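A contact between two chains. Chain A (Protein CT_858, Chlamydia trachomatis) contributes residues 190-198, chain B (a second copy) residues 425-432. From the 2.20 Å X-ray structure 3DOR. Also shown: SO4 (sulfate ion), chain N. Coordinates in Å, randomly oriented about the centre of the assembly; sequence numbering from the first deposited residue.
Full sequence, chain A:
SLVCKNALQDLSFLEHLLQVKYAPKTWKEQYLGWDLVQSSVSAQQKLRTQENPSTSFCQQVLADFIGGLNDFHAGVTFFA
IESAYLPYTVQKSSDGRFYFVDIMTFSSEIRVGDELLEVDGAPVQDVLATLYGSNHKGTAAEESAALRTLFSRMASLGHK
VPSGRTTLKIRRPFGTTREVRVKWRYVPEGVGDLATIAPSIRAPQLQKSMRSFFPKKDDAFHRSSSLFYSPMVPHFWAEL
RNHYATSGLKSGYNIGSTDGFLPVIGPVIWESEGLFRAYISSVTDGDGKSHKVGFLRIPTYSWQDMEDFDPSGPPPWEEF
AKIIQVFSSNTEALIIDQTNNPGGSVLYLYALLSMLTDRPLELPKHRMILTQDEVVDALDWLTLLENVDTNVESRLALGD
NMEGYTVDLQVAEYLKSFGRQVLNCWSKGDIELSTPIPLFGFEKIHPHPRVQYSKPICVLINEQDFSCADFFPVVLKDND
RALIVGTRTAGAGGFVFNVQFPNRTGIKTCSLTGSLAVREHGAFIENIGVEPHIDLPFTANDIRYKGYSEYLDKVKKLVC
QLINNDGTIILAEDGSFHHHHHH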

# COMPACT_ATOMS: atom_id res chain seq x y z
N GLY A 190 14.80 0.94 20.02
CA GLY A 190 14.55 -0.49 20.14
C GLY A 190 15.02 -1.23 18.91
O GLY A 190 15.14 -2.46 18.91
N VAL A 191 15.27 -0.49 17.84
CA VAL A 191 15.74 -1.08 16.59
C VAL A 191 17.26 -0.99 16.55
O VAL A 191 17.82 0.06 16.22
N GLY A 192 17.93 -2.10 16.88
CA GLY A 192 19.38 -2.14 16.89
C GLY A 192 20.07 -1.51 15.69
O GLY A 192 19.72 -1.76 14.54
N ASP A 193 21.08 -0.69 15.96
CA ASP A 193 21.82 -0.01 14.91
C ASP A 193 22.62 -1.01 14.07
O ASP A 193 23.37 -1.82 14.62
N LEU A 194 22.45 -0.96 12.76
CA LEU A 194 23.15 -1.86 11.86
C LEU A 194 24.67 -1.82 12.07
O LEU A 194 25.34 -2.86 12.02
N ALA A 195 25.20 -0.63 12.30
CA ALA A 195 26.64 -0.45 12.50
C ALA A 195 27.19 -1.31 13.63
O ALA A 195 28.25 -1.91 13.50
N THR A 196 26.46 -1.38 14.74
CA THR A 196 26.88 -2.17 15.88
C THR A 196 26.83 -3.67 15.55
O THR A 196 27.62 -4.46 16.07
N ILE A 197 25.91 -4.03 14.67
CA ILE A 197 25.71 -5.42 14.27
C ILE A 197 26.52 -5.87 13.05
O ILE A 197 26.91 -7.03 12.95
N ALA A 198 26.78 -4.94 12.14
CA ALA A 198 27.51 -5.18 10.90
C ALA A 198 28.65 -6.20 10.93
O ALA A 198 28.68 -7.12 10.11
N CYS B 425 17.65 -12.58 16.29
CA CYS B 425 18.39 -12.77 15.04
C CYS B 425 19.01 -11.45 14.61
O CYS B 425 20.17 -11.41 14.18
N TRP B 426 18.23 -10.38 14.72
CA TRP B 426 18.72 -9.07 14.33
C TRP B 426 19.96 -8.66 15.14
O TRP B 426 20.96 -8.25 14.58
N SER B 427 19.89 -8.81 16.46
CA SER B 427 21.02 -8.41 17.29
C SER B 427 22.25 -9.29 17.09
O SER B 427 23.34 -8.89 17.44
N LYS B 428 22.06 -10.48 16.53
CA LYS B 428 23.18 -11.39 16.30
C LYS B 428 23.73 -11.26 14.89
O LYS B 428 24.73 -11.89 14.56
N GLY B 429 23.08 -10.45 14.06
CA GLY B 429 23.55 -10.30 12.69
C GLY B 429 23.08 -11.41 11.75
O GLY B 429 23.48 -11.45 10.59
N ASP B 430 22.25 -12.30 12.27
CA ASP B 430 21.70 -13.42 11.51
C ASP B 430 20.53 -12.86 10.69
O ASP B 430 19.37 -13.23 10.90
N ILE B 431 20.83 -11.98 9.74
CA ILE B 431 19.81 -11.32 8.95
C ILE B 431 19.71 -11.61 7.46
O ILE B 431 18.75 -11.20 6.82
N GLU B 432 20.70 -12.29 6.89
CA GLU B 432 20.68 -12.61 5.46
C GLU B 432 19.73 -13.78 5.18
O GLU B 432 18.97 -13.77 4.22

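The contact is a small, mainly apolar one, in which W426(B) and I197(A) bury most of the surface and a single hydrogen bond fixes the indole edge. The CA-to-CB bond of W426(B) runs sideways, but with chi1 t and chi2 at -105° the ring extends to the other chain. There its NE1 donates to the carbonyl O of G192(A) at 2.9 Å, nearly in the ring plane, so the one polar atom of the indole is satisfied by backbone. G192(A) leaves room for this approach: an ideal CB on it would lie 3.2 Å from W426(B) NE1.

I197(A) points toward chain B in the m, t rotamer. Its CD1 covers one face of the indole, 3.6 Å from W426(B) CD1, and lies 3.2 Å from W426(B) O, while its CG2 rests 3.4 Å from G429(B) CA. G429(B), the first residue to leave helical phi/psi, has positive phi with two bonds back into the last turn, a Schellman motif; at these backbone angles a CB would jam against the preceding carbonyl O, which by itself calls for glycine.

L194(A), with chi1 off-rotamer at -119° and chi2 t, sets CG 4.3 Å from W426(B) CH2 and CD2 4.3 Å from CD1 of I431(B), which points inward with chi1 p and chi2 t. The CA-to-CB bond of D193(A) points away, and its side chain caps its own helix, OD1 accepting from A195(A) N at 2.8 Å. That of K428(B) also points away; its extended chain carries NZ to sulfate O2, a 2.7 Å hydrogen bond.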

# COMPACT_ATOMS: atom_id res chain seq x y z
CB VAL A 191 15.16 -0.34 15.37
CG1 VAL A 191 15.60 -1.03 14.09
CG2 VAL A 191 13.63 -0.30 15.46
CB ASP A 193 22.76 1.03 15.53
CG ASP A 193 23.37 1.96 14.50
OD1 ASP A 193 24.23 1.51 13.73
OD2 ASP A 193 22.96 3.14 14.46
CB LEU A 194 22.86 -1.52 10.40
CG LEU A 194 22.18 -2.57 9.51
CD1 LEU A 194 22.37 -2.18 8.05
CD2 LEU A 194 22.76 -3.95 9.77
CB ALA A 195 26.97 1.02 12.76
CB THR A 196 25.94 -1.93 17.08
OG1 THR A 196 25.77 -0.52 17.30
CG2 THR A 196 26.51 -2.58 18.33
CB ILE A 197 24.19 -5.64 14.03
CG1 ILE A 197 23.45 -5.44 15.35
CG2 ILE A 197 23.93 -7.00 13.41
CD1 ILE A 197 21.95 -5.28 15.21
CB ALA A 198 28.03 -3.86 10.35
CB CYS B 425 17.47 -13.26 13.93
SG CYS B 425 17.04 -14.97 14.08
CB TRP B 426 17.62 -8.02 14.50
CG TRP B 426 18.04 -6.64 14.06
CD1 TRP B 426 18.35 -5.58 14.87
CD2 TRP B 426 18.16 -6.16 12.72
NE1 TRP B 426 18.65 -4.47 14.11
CE2 TRP B 426 18.54 -4.80 12.79
CE3 TRP B 426 17.98 -6.75 11.46
CZ2 TRP B 426 18.74 -4.02 11.64
CZ3 TRP B 426 18.18 -5.97 10.32
CH2 TRP B 426 18.55 -4.62 10.42
CB SER B 427 20.62 -8.40 18.76
OG SER B 427 20.53 -9.71 19.27
CB LYS B 428 22.76 -12.85 16.53
CG LYS B 428 22.45 -13.22 17.98
CD LYS B 428 22.06 -14.68 18.06
CE LYS B 428 21.75 -15.11 19.48
NZ LYS B 428 21.26 -16.52 19.51
CB ASP B 430 21.23 -14.49 12.51
CG ASP B 430 20.61 -15.71 11.85
OD1 ASP B 430 20.98 -16.03 10.70
OD2 ASP B 430 19.78 -16.36 12.51
CB ILE B 431 19.91 -9.79 9.11
CG1 ILE B 431 21.11 -9.26 8.33
CG2 ILE B 431 20.03 -9.44 10.58
CD1 ILE B 431 21.23 -7.74 8.34
CB GLU B 432 22.09 -12.93 4.97
CG GLU B 432 23.08 -11.77 5.07
CD GLU B 432 22.76 -10.64 4.10
OE1 GLU B 432 23.67 -9.84 3.82
OE2 GLU B 432 21.61 -10.55 3.62
S SO4 N . 20.46 -16.87 23.21
O1 SO4 N . 19.00 -17.19 22.94
O2 SO4 N . 21.29 -17.33 22.08
O3 SO4 N . 20.66 -15.40 23.35
O4 SO4 N . 20.83 -17.56 24.48